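Local coordinates for protein beta-N-acetylhexosaminidase (Thermotoga neapolitana, PDB 5BZA) that probably hydrolyses terminal non-reducing N-acetyl-D-hexosamine residues from N-acetyl-beta-D-hexosaminides, as a glycoside hydrolase of family 3, at residues 14-19 and 42-47; 160-165 and 230-235; 196-201 and 236-241; 328-333 and 459-464. All coordinates share one frame; numbering follows the deposited sequence.

Interaction 1 (14-19 and 42-47); sequences DDFNEE and EYLFLD
Phe16 and Leu44 meet where the loop after strand 9-13 passes over the first turns of helix 42-54, two neighbouring beta-alpha units of the family 3 TIM barrel. The apolar part is small. Leu44 CD2 sits 4.2 Å from Phe16 CB and lies near the Phe16 carbonyl oxygen, while its other methyl, CD1, comes within 3.4 Å of Asp15 OD1.

The aromatic part is an edge contact. Phe16 CG stands anti to the backbone nitrogen (chi1 174°), which carries the ring across to the helix, and CE2 approaches Asp47 OD2 at 3.3 Å. That oxygen lies in the plane of the ring, and the carboxylate is turned 81° from it. Phe48 stacks on the same ring.

No hydrogen bond spans the segments; the carboxylates find their strongest polar partners outside them. Asp15 OD1 takes a weak bond from Phe16 N and forms a salt bridge with Arg376, and Asp47 pairs with Lys457 through OD1 and with Tyr456 through OD2.

The in-plane oxygen faces the weakly positive C-H edge of the ring rather than its electron-rich face, so the buried carboxylate is probably tolerated, its charge partly balanced by Lys457.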
# COMPACT_ATOMS: atom_id res chain seq x y z
N ASP B 14 -8.14 4.81 17.45
CA ASP B 14 -6.70 4.84 17.52
C ASP B 14 -6.22 3.48 18.03
O ASP B 14 -5.02 3.23 18.21
CB ASP B 14 -6.28 5.99 18.45
CG ASP B 14 -4.88 6.46 18.20
OD1 ASP B 14 -4.50 6.63 17.01
OD2 ASP B 14 -4.17 6.74 19.21
N ASP B 15 -7.20 2.62 18.29
CA ASP B 15 -6.95 1.27 18.74
C ASP B 15 -8.19 0.42 18.40
O ASP B 15 -9.28 0.97 18.17
CB ASP B 15 -6.61 1.25 20.25
CG ASP B 15 -5.97 -0.08 20.70
OD1 ASP B 15 -5.68 -0.89 19.81
OD2 ASP B 15 -5.67 -0.30 21.90
N PHE B 16 -8.01 -0.90 18.31
CA PHE B 16 -9.13 -1.81 18.10
C PHE B 16 -9.01 -2.93 19.13
O PHE B 16 -7.96 -3.55 19.26
CB PHE B 16 -9.14 -2.38 16.67
CG PHE B 16 -10.19 -3.43 16.46
CD1 PHE B 16 -11.54 -3.12 16.55
CD2 PHE B 16 -9.82 -4.77 16.24
CE1 PHE B 16 -12.51 -4.10 16.37
CE2 PHE B 16 -10.77 -5.74 16.06
CZ PHE B 16 -12.13 -5.42 16.12
N ASN B 17 -10.06 -3.15 19.91
CA ASN B 17 -9.93 -4.00 21.07
C ASN B 17 -11.32 -4.29 21.59
O ASN B 17 -12.31 -3.95 20.92
CB ASN B 17 -9.04 -3.35 22.14
CG ASN B 17 -9.47 -1.90 22.46
OD1 ASN B 17 -10.67 -1.60 22.55
ND2 ASN B 17 -8.50 -1.03 22.68
N GLU B 18 -11.42 -4.93 22.75
CA GLU B 18 -12.75 -5.39 23.20
C GLU B 18 -13.57 -4.15 23.58
O GLU B 18 -14.76 -4.11 23.32
CB GLU B 18 -12.65 -6.41 24.35
CG GLU B 18 -13.89 -7.31 24.68
CD GLU B 18 -14.29 -8.34 23.55
OE1 GLU B 18 -13.79 -8.22 22.40
OE2 GLU B 18 -15.04 -9.34 23.81
N GLU B 19 -12.92 -3.11 24.12
CA GLU B 19 -13.67 -1.88 24.44
C GLU B 19 -14.28 -1.29 23.15
O GLU B 19 -15.48 -0.96 23.11
CB GLU B 19 -12.80 -0.83 25.14
CG GLU B 19 -13.56 0.44 25.56
CD GLU B 19 -12.71 1.46 26.33
OE1 GLU B 19 -11.47 1.37 26.27
OE2 GLU B 19 -13.30 2.37 26.98
N GLU B 42 -1.04 -3.50 10.88
CA GLU B 42 -1.87 -4.09 9.84
C GLU B 42 -2.74 -5.22 10.36
O GLU B 42 -3.90 -5.31 9.96
CB GLU B 42 -1.02 -4.57 8.67
CG GLU B 42 -1.86 -5.05 7.49
CD GLU B 42 -1.02 -5.30 6.28
OE1 GLU B 42 -0.15 -6.21 6.35
OE2 GLU B 42 -1.20 -4.57 5.27
N TYR B 43 -2.22 -6.07 11.25
CA TYR B 43 -3.08 -7.12 11.81
C TYR B 43 -4.30 -6.47 12.47
O TYR B 43 -5.43 -6.98 12.33
CB TYR B 43 -2.32 -8.01 12.80
CG TYR B 43 -1.62 -7.28 13.93
CD1 TYR B 43 -0.32 -6.82 13.78
CD2 TYR B 43 -2.25 -7.09 15.16
CE1 TYR B 43 0.33 -6.18 14.80
CE2 TYR B 43 -1.61 -6.42 16.19
CZ TYR B 43 -0.31 -5.97 16.01
OH TYR B 43 0.34 -5.30 17.04
N LEU B 44 -4.09 -5.34 13.16
CA LEU B 44 -5.24 -4.65 13.78
C LEU B 44 -6.19 -4.11 12.75
O LEU B 44 -7.40 -4.33 12.84
CB LEU B 44 -4.79 -3.50 14.68
CG LEU B 44 -4.61 -3.66 16.18
CD1 LEU B 44 -4.83 -2.27 16.80
CD2 LEU B 44 -5.58 -4.67 16.80
N PHE B 45 -5.65 -3.40 11.77
CA PHE B 45 -6.48 -2.85 10.70
C PHE B 45 -7.36 -3.93 10.04
O PHE B 45 -8.60 -3.80 9.99
CB PHE B 45 -5.55 -2.14 9.68
CG PHE B 45 -6.24 -1.75 8.40
CD1 PHE B 45 -7.30 -0.86 8.41
CD2 PHE B 45 -5.85 -2.33 7.19
CE1 PHE B 45 -7.97 -0.52 7.21
CE2 PHE B 45 -6.50 -2.01 5.98
CZ PHE B 45 -7.57 -1.10 6.00
N LEU B 46 -6.75 -5.04 9.62
CA LEU B 46 -7.49 -6.13 8.97
C LEU B 46 -8.54 -6.76 9.88
O LEU B 46 -9.69 -7.02 9.44
CB LEU B 46 -6.51 -7.22 8.48
CG LEU B 46 -5.53 -6.77 7.41
CD1 LEU B 46 -4.54 -7.89 7.05
CD2 LEU B 46 -6.29 -6.30 6.18
N ASP B 47 -8.18 -6.99 11.15
CA ASP B 47 -9.14 -7.56 12.07
C ASP B 47 -10.32 -6.58 12.30
O ASP B 47 -11.49 -7.01 12.40
CB ASP B 47 -8.49 -7.94 13.40
CG ASP B 47 -9.41 -8.81 14.29
OD1 ASP B 47 -10.21 -9.61 13.74
OD2 ASP B 47 -9.35 -8.70 15.54

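Interaction 2 (160-165 and 230-235); sequences KHFPGH and EVLREK. With CD (cadmium ion), chain N; CD (cadmium ion), chain R.
Phe162 reaches from the end of strand 156-162 to Val231 and Leu232 on helix 225-235, a strand-to-helix contact of the TIM barrel, in the Lys-His-Phe-Pro-Gly-His segment with cis peptide bonds before His161 and Pro163. The side chain sets out toward the helix from CB, and with CG anti to the backbone nitrogen (chi1 171°) the ring continues that way, tip first.

Along the ring, CE1 lies 3.9 Å from Leu232 CD1, a methyl placed over one face. Pro163 CB covers the other face, above its centre. CE2 is also 3.9 Å from Leu232 CB, and CZ, at the tip, presses closest, 3.5 Å from that same CB. Val231 CG1 stands at the ring edge, 4.2 Å from CZ. With an alanine here, the helix would probably lose the ring that Leu232 CB and Val231 CG1 rest on, and a gap would be likely to open.

The helix widens here into a pi-type turn, Lys235 N bonding Glu230 O at 2.9 Å. One residue before Phe162, the His161 ring hydrogen-bonds Asp117 through ND1 and, in a site shared with Asp245, binds a cadmium ion through NE2 at 2.7 Å.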
# COMPACT_ATOMS: atom_id res chain seq x y z
N LYS B 160 -13.46 20.09 3.20
CA LYS B 160 -13.17 20.73 4.48
C LYS B 160 -12.24 21.92 4.25
O LYS B 160 -11.55 21.97 3.23
CB LYS B 160 -12.53 19.70 5.45
CG LYS B 160 -11.17 19.18 4.98
CD LYS B 160 -10.71 18.00 5.83
CE LYS B 160 -9.38 17.47 5.34
NZ LYS B 160 -8.91 16.33 6.16
N HIS B 161 -12.22 22.90 5.17
CA HIS B 161 -13.15 22.99 6.29
C HIS B 161 -14.07 24.20 6.12
O HIS B 161 -13.62 25.35 6.19
CB HIS B 161 -12.40 23.11 7.64
CG HIS B 161 -11.15 22.28 7.75
ND1 HIS B 161 -9.99 22.58 7.08
CD2 HIS B 161 -10.89 21.19 8.50
CE1 HIS B 161 -9.06 21.69 7.39
NE2 HIS B 161 -9.59 20.83 8.24
N PHE B 162 -15.36 23.94 5.96
CA PHE B 162 -16.33 24.99 5.69
C PHE B 162 -16.43 26.00 6.86
O PHE B 162 -16.62 25.58 8.00
CB PHE B 162 -17.71 24.34 5.43
CG PHE B 162 -18.83 25.33 5.35
CD1 PHE B 162 -19.13 25.95 4.14
CD2 PHE B 162 -19.53 25.69 6.48
CE1 PHE B 162 -20.13 26.89 4.07
CE2 PHE B 162 -20.53 26.66 6.42
CZ PHE B 162 -20.83 27.24 5.22
N PRO B 163 -16.41 27.32 6.56
CA PRO B 163 -16.42 27.95 5.24
C PRO B 163 -15.01 28.32 4.73
O PRO B 163 -14.88 29.05 3.76
CB PRO B 163 -17.26 29.22 5.48
CG PRO B 163 -16.86 29.63 6.91
CD PRO B 163 -16.68 28.30 7.65
N GLY B 164 -13.97 27.86 5.40
CA GLY B 164 -12.64 28.14 4.92
C GLY B 164 -11.75 28.51 6.07
O GLY B 164 -12.03 29.50 6.78
N HIS B 165 -10.63 27.78 6.19
CA HIS B 165 -9.76 27.78 7.36
C HIS B 165 -8.43 28.49 7.04
O HIS B 165 -7.55 28.62 7.90
CB HIS B 165 -9.50 26.31 7.80
CG HIS B 165 -9.01 26.14 9.22
ND1 HIS B 165 -7.90 26.78 9.72
CD2 HIS B 165 -9.47 25.34 10.22
CE1 HIS B 165 -7.71 26.41 10.98
NE2 HIS B 165 -8.66 25.55 11.31
N GLU B 230 -27.99 29.43 7.44
CA GLU B 230 -28.24 30.56 6.55
C GLU B 230 -27.30 30.48 5.35
O GLU B 230 -27.72 30.69 4.19
CB GLU B 230 -28.07 31.90 7.27
CG GLU B 230 -29.05 32.11 8.41
CD GLU B 230 -29.06 33.55 8.90
OE1 GLU B 230 -28.54 34.44 8.18
OE2 GLU B 230 -29.53 33.78 10.04
N VAL B 231 -26.03 30.21 5.60
CA VAL B 231 -25.12 30.16 4.46
C VAL B 231 -25.11 28.80 3.78
O VAL B 231 -25.40 28.72 2.58
CB VAL B 231 -23.70 30.56 4.86
CG1 VAL B 231 -22.78 30.55 3.64
CG2 VAL B 231 -23.77 31.93 5.42
N LEU B 232 -24.83 27.72 4.52
CA LEU B 232 -24.61 26.44 3.86
C LEU B 232 -25.90 25.76 3.37
O LEU B 232 -25.97 25.30 2.22
CB LEU B 232 -23.84 25.50 4.78
CG LEU B 232 -23.60 24.12 4.15
CD1 LEU B 232 -22.76 24.25 2.88
CD2 LEU B 232 -22.98 23.20 5.14
N ARG B 233 -26.89 25.64 4.27
CA ARG B 233 -28.17 25.01 3.90
C ARG B 233 -29.01 25.86 2.93
O ARG B 233 -29.58 25.34 1.97
CB ARG B 233 -29.02 24.71 5.14
CG ARG B 233 -28.40 23.76 6.14
CD ARG B 233 -28.02 22.44 5.50
NE ARG B 233 -27.79 21.42 6.52
CZ ARG B 233 -27.57 20.12 6.27
NH1 ARG B 233 -27.52 19.70 5.00
NH2 ARG B 233 -27.37 19.26 7.27
N GLU B 234 -29.12 27.16 3.21
CA GLU B 234 -29.98 28.03 2.40
C GLU B 234 -29.28 28.74 1.23
O GLU B 234 -29.56 28.41 0.06
CB GLU B 234 -30.64 29.06 3.30
CG GLU B 234 -31.79 28.41 4.07
CD GLU B 234 -32.22 29.23 5.26
OE1 GLU B 234 -31.79 30.40 5.35
OE2 GLU B 234 -32.97 28.70 6.11
N LYS B 235 -28.37 29.67 1.51
CA LYS B 235 -27.71 30.42 0.42
C LYS B 235 -27.05 29.41 -0.55
O LYS B 235 -27.23 29.50 -1.78
CB LYS B 235 -26.69 31.41 0.98
CG LYS B 235 -27.37 32.73 1.35
CD LYS B 235 -26.47 33.94 1.67
CE LYS B 235 -27.38 35.19 1.89
NZ LYS B 235 -26.62 36.49 1.94
CD CD N . -8.84 19.44 10.45
CD CD R . -33.03 31.30 7.53

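Interaction 3 (196-201 and 236-241); sequences RIFQSR and LNFKGL
Phe198 does most of the work here, its ring settling against Phe238 and Leu236 on the loop that leads from helix 225-235 into strand 241-243. Phe238 CB lies over the centre of the Phe198 face, 4.1 Å from the centroid and only 11° off the ring normal, a CH-pi contact. The two rings are close to parallel, planes 27° apart, but offset, centroids 5.0 Å apart, with little of one ring above the other; the nearest atoms are Phe198 CE1 and Phe238 CD1 at 3.5 Å. Leu236 approaches obliquely: its CB is 4.1 Å from Phe198 CD2, and its CD1 methyl is equally near Phe198 CE2.

With CG anti to the carbonyl carbon (chi1 -58°), Phe198 leans from its helix toward this loop. Trading Phe198 for a serine would probably uncover Phe238 CB and take away the ring that Leu236 CB and CD1 lean on.

Just past the ring, Ser200 closes the turn: its OG donates to Ile197 O at 2.7 Å, on a lone pair of that carbonyl, which Ser200 N also bonds.

Helix 192-198 runs on to strand 205-208, so the contact joins two successive helix-to-strand connections, as expected of adjacent units in a TIM barrel.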
# COMPACT_ATOMS: atom_id res chain seq x y z
N ARG B 196 -18.25 25.56 -6.03
CA ARG B 196 -17.94 24.78 -7.23
C ARG B 196 -18.38 23.32 -7.04
O ARG B 196 -18.97 22.70 -7.97
CB ARG B 196 -16.44 24.84 -7.56
CG ARG B 196 -16.03 24.12 -8.90
CD ARG B 196 -16.64 24.79 -10.14
NE ARG B 196 -16.42 26.24 -10.14
CZ ARG B 196 -15.30 26.86 -10.52
NH1 ARG B 196 -14.27 26.15 -10.97
NH2 ARG B 196 -15.23 28.19 -10.46
N ILE B 197 -18.09 22.77 -5.87
CA ILE B 197 -18.51 21.40 -5.61
C ILE B 197 -20.06 21.31 -5.56
O ILE B 197 -20.67 20.37 -6.13
CB ILE B 197 -17.91 20.80 -4.29
CG1 ILE B 197 -16.37 20.96 -4.20
CG2 ILE B 197 -18.42 19.36 -4.08
CD1 ILE B 197 -15.64 20.70 -5.48
N PHE B 198 -20.70 22.28 -4.88
CA PHE B 198 -22.18 22.20 -4.71
C PHE B 198 -22.98 22.34 -6.01
O PHE B 198 -24.10 21.86 -6.10
CB PHE B 198 -22.68 23.25 -3.70
CG PHE B 198 -22.06 23.11 -2.35
CD1 PHE B 198 -21.77 21.83 -1.85
CD2 PHE B 198 -21.77 24.23 -1.58
CE1 PHE B 198 -21.20 21.67 -0.57
CE2 PHE B 198 -21.18 24.09 -0.31
CZ PHE B 198 -20.88 22.82 0.19
N GLN B 199 -22.39 23.01 -7.01
CA GLN B 199 -23.03 23.17 -8.30
C GLN B 199 -22.88 21.92 -9.18
O GLN B 199 -23.54 21.85 -10.23
CB GLN B 199 -22.48 24.39 -9.03
CG GLN B 199 -23.09 25.67 -8.49
CD GLN B 199 -22.49 26.92 -9.09
OE1 GLN B 199 -21.40 26.89 -9.69
NE2 GLN B 199 -23.15 28.06 -8.86
N SER B 200 -21.95 21.01 -8.83
CA SER B 200 -21.80 19.74 -9.57
C SER B 200 -22.83 18.72 -9.12
O SER B 200 -23.62 18.98 -8.22
CB SER B 200 -20.39 19.13 -9.36
OG SER B 200 -20.26 18.51 -8.06
N ARG B 201 -22.78 17.53 -9.71
CA ARG B 201 -23.60 16.42 -9.23
C ARG B 201 -22.78 15.35 -8.47
O ARG B 201 -23.31 14.28 -8.23
CB ARG B 201 -24.35 15.73 -10.39
CG ARG B 201 -25.42 16.57 -11.12
CD ARG B 201 -26.66 16.81 -10.23
NE ARG B 201 -27.34 15.57 -9.84
CZ ARG B 201 -28.49 15.50 -9.16
NH1 ARG B 201 -29.09 16.61 -8.72
NH2 ARG B 201 -29.03 14.32 -8.86
N LEU B 236 -26.34 28.41 -0.00
CA LEU B 236 -25.60 27.46 -0.85
C LEU B 236 -26.39 26.23 -1.27
O LEU B 236 -25.96 25.49 -2.17
CB LEU B 236 -24.35 27.01 -0.10
CG LEU B 236 -23.31 28.10 -0.08
CD1 LEU B 236 -22.17 27.85 0.92
CD2 LEU B 236 -22.80 28.20 -1.47
N ASN B 237 -27.53 26.02 -0.63
CA ASN B 237 -28.45 24.94 -0.98
C ASN B 237 -27.85 23.50 -0.84
O ASN B 237 -28.25 22.55 -1.54
CB ASN B 237 -28.98 25.19 -2.40
CG ASN B 237 -30.31 24.51 -2.64
OD1 ASN B 237 -31.15 24.47 -1.72
ND2 ASN B 237 -30.51 23.96 -3.84
N PHE B 238 -26.93 23.33 0.11
CA PHE B 238 -26.37 22.01 0.34
C PHE B 238 -27.31 21.24 1.26
O PHE B 238 -27.56 21.65 2.38
CB PHE B 238 -24.96 22.08 0.96
CG PHE B 238 -24.35 20.71 1.23
CD1 PHE B 238 -24.08 19.84 0.20
CD2 PHE B 238 -24.07 20.30 2.53
CE1 PHE B 238 -23.54 18.56 0.45
CE2 PHE B 238 -23.53 19.03 2.81
CZ PHE B 238 -23.27 18.16 1.75
N LYS B 239 -27.85 20.13 0.77
CA LYS B 239 -28.82 19.37 1.55
C LYS B 239 -28.19 18.04 1.97
O LYS B 239 -28.89 17.11 2.42
CB LYS B 239 -30.13 19.16 0.76
CG LYS B 239 -30.76 20.47 0.20
CD LYS B 239 -30.82 21.56 1.27
CE LYS B 239 -31.76 22.71 0.89
NZ LYS B 239 -31.59 23.88 1.81
N GLY B 240 -26.88 17.92 1.78
CA GLY B 240 -26.21 16.67 2.07
C GLY B 240 -25.75 16.58 3.51
O GLY B 240 -26.24 17.27 4.39
N LEU B 241 -24.77 15.71 3.73
CA LEU B 241 -24.27 15.37 5.04
C LEU B 241 -23.24 16.39 5.53
O LEU B 241 -22.25 16.70 4.83
CB LEU B 241 -23.66 13.95 5.00
CG LEU B 241 -22.99 13.37 6.25
CD1 LEU B 241 -24.01 13.23 7.42
CD2 LEU B 241 -22.33 12.02 5.96

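Interaction 4 (328-333 and 459-464)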
# COMPACT_ATOMS: atom_id res chain seq x y z
N VAL B 328 -9.31 -15.38 6.71
CA VAL B 328 -8.53 -16.51 6.23
C VAL B 328 -7.62 -16.91 7.37
O VAL B 328 -7.53 -18.11 7.72
CB VAL B 328 -7.71 -16.13 4.95
CG1 VAL B 328 -6.56 -17.08 4.66
CG2 VAL B 328 -8.65 -16.01 3.74
N ALA B 329 -6.99 -15.90 7.99
CA ALA B 329 -5.99 -16.16 9.02
C ALA B 329 -6.71 -16.89 10.13
O ALA B 329 -6.19 -17.87 10.69
CB ALA B 329 -5.35 -14.87 9.52
N GLU B 330 -7.94 -16.47 10.38
CA GLU B 330 -8.72 -17.06 11.47
C GLU B 330 -9.03 -18.55 11.19
O GLU B 330 -8.96 -19.38 12.08
CB GLU B 330 -9.99 -16.22 11.73
CG GLU B 330 -10.95 -16.79 12.75
CD GLU B 330 -11.99 -15.78 13.34
OE1 GLU B 330 -11.93 -14.51 13.14
OE2 GLU B 330 -12.90 -16.30 14.02
N ARG B 331 -9.37 -18.87 9.95
CA ARG B 331 -9.92 -20.19 9.68
C ARG B 331 -8.79 -21.25 9.47
O ARG B 331 -9.02 -22.45 9.56
CB ARG B 331 -10.87 -20.05 8.48
CG ARG B 331 -12.22 -19.54 8.93
CD ARG B 331 -12.96 -18.70 7.92
NE ARG B 331 -13.84 -19.45 7.06
CZ ARG B 331 -15.10 -19.13 6.79
NH1 ARG B 331 -15.66 -18.05 7.31
NH2 ARG B 331 -15.81 -19.90 5.98
N ALA B 332 -7.56 -20.80 9.26
CA ALA B 332 -6.46 -21.72 9.03
C ALA B 332 -5.75 -22.13 10.31
O ALA B 332 -4.70 -22.79 10.28
CB ALA B 332 -5.46 -21.11 8.08
N ILE B 333 -6.35 -21.81 11.45
CA ILE B 333 -5.67 -22.14 12.69
C ILE B 333 -6.21 -23.43 13.29
O ILE B 333 -7.41 -23.68 13.33
CB ILE B 333 -5.78 -20.95 13.69
CG1 ILE B 333 -4.58 -20.05 13.44
CG2 ILE B 333 -5.82 -21.43 15.15
CD1 ILE B 333 -4.79 -18.76 13.82
N PHE B 459 -3.40 -16.42 19.00
CA PHE B 459 -3.59 -16.03 20.40
C PHE B 459 -5.08 -15.92 20.71
O PHE B 459 -5.54 -16.36 21.78
CB PHE B 459 -2.86 -14.72 20.73
CG PHE B 459 -1.37 -14.82 20.56
CD1 PHE B 459 -0.70 -15.99 20.89
CD2 PHE B 459 -0.65 -13.75 20.07
CE1 PHE B 459 0.66 -16.09 20.72
CE2 PHE B 459 0.73 -13.84 19.91
CZ PHE B 459 1.38 -15.01 20.24
N GLN B 460 -5.84 -15.35 19.78
CA GLN B 460 -7.29 -15.23 19.98
C GLN B 460 -7.95 -16.59 20.18
O GLN B 460 -8.80 -16.77 21.08
CB GLN B 460 -7.95 -14.52 18.81
CG GLN B 460 -7.90 -13.00 18.86
CD GLN B 460 -8.81 -12.35 17.82
OE1 GLN B 460 -9.05 -12.93 16.76
NE2 GLN B 460 -9.32 -11.15 18.13
N HIS B 461 -7.55 -17.54 19.34
CA HIS B 461 -8.13 -18.87 19.36
C HIS B 461 -7.75 -19.59 20.64
O HIS B 461 -8.56 -20.26 21.25
CB HIS B 461 -7.69 -19.67 18.13
CG HIS B 461 -8.70 -19.62 17.02
ND1 HIS B 461 -9.83 -20.41 17.00
CD2 HIS B 461 -8.75 -18.86 15.90
CE1 HIS B 461 -10.55 -20.12 15.94
NE2 HIS B 461 -9.91 -19.19 15.24
N LEU B 462 -6.50 -19.39 21.03
CA LEU B 462 -5.97 -19.96 22.23
C LEU B 462 -6.80 -19.55 23.41
O LEU B 462 -7.27 -20.41 24.17
CB LEU B 462 -4.52 -19.51 22.42
CG LEU B 462 -3.72 -20.16 23.53
CD1 LEU B 462 -3.71 -21.67 23.29
CD2 LEU B 462 -2.29 -19.62 23.53
N LEU B 463 -7.02 -18.24 23.56
CA LEU B 463 -7.85 -17.72 24.65
C LEU B 463 -9.35 -17.98 24.43
O LEU B 463 -10.11 -18.06 25.39
CB LEU B 463 -7.60 -16.23 24.84
CG LEU B 463 -6.18 -15.95 25.35
CD1 LEU B 463 -5.82 -14.46 25.34
CD2 LEU B 463 -6.04 -16.51 26.76
N GLY B 464 -9.74 -18.20 23.18
CA GLY B 464 -11.14 -18.41 22.86
C GLY B 464 -11.53 -19.87 22.70
O GLY B 464 -11.79 -20.59 23.67
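His461 NE2 donates the hydrogen bond that joins these segments, a weak one to Glu330 O at 3.3 Å with an N-H...O angle of 120°. The acceptor is one of the last carbonyls of helix 323-331, and the ring reaches it from helix 452-463, the final helix of the chain. The same nitrogen also rests 3.6 Å from Glu330 CG, so the histidine crosses the root of the glutamate side chain at about a right angle.

Glu330 is extended, CG anti to the backbone nitrogen (chi1 174°). Its carboxylate plane stands nearly square to the imidazole, and OE2 stays 4.3 Å from His461 NE2. The charge is answered by Lys457, which forms a salt bridge to OE1. On the apolar side, Ile333 CG2 fits against His461, 3.9 Å from both CB and CG. The second subunit packs on neighbouring residues of the 328-333 segment: its Phe91 meets Val328 and its Val87 meets Arg331.

Glu330 and His461 have each been seen to bind zinc in this protein, and a cadmium ion lies about 3 Å from the nearest side-chain atom of His461. A long, bent bond is unlikely to fix the imidazole alone; contacts with Ile333 CG2 and Glu330 CG, and perhaps the nearby metal, probably share in setting its pose. The carboxylate, already paired with Lys457, might at most mildly favour a protonated histidine.

Interactions 1, 2 and 3 all belong to the TIM-barrel part of the chain, whereas interaction 4 joins helix 323-331 to helix 452-463 of the C-terminal part. Interaction 1 closes before the crossed pair 2 and 3 opens, and interaction 4 comes last. Interactions 2 and 3 form one cluster, centres 10 Å apart: Val231 O lies 2.8 Å from Leu236 N, and Leu232 CD1 packs on Phe198 CE2. Interaction 1, some 35 Å from both by centres, touches interaction 4 through Asp47 and Gln460, with centres 15 Å apart; both also meet the second subunit. Interactions 2 and 3 therefore lie across the chain's centre from interaction 4, while interaction 1 is where the barrel part meets the C-terminal helix.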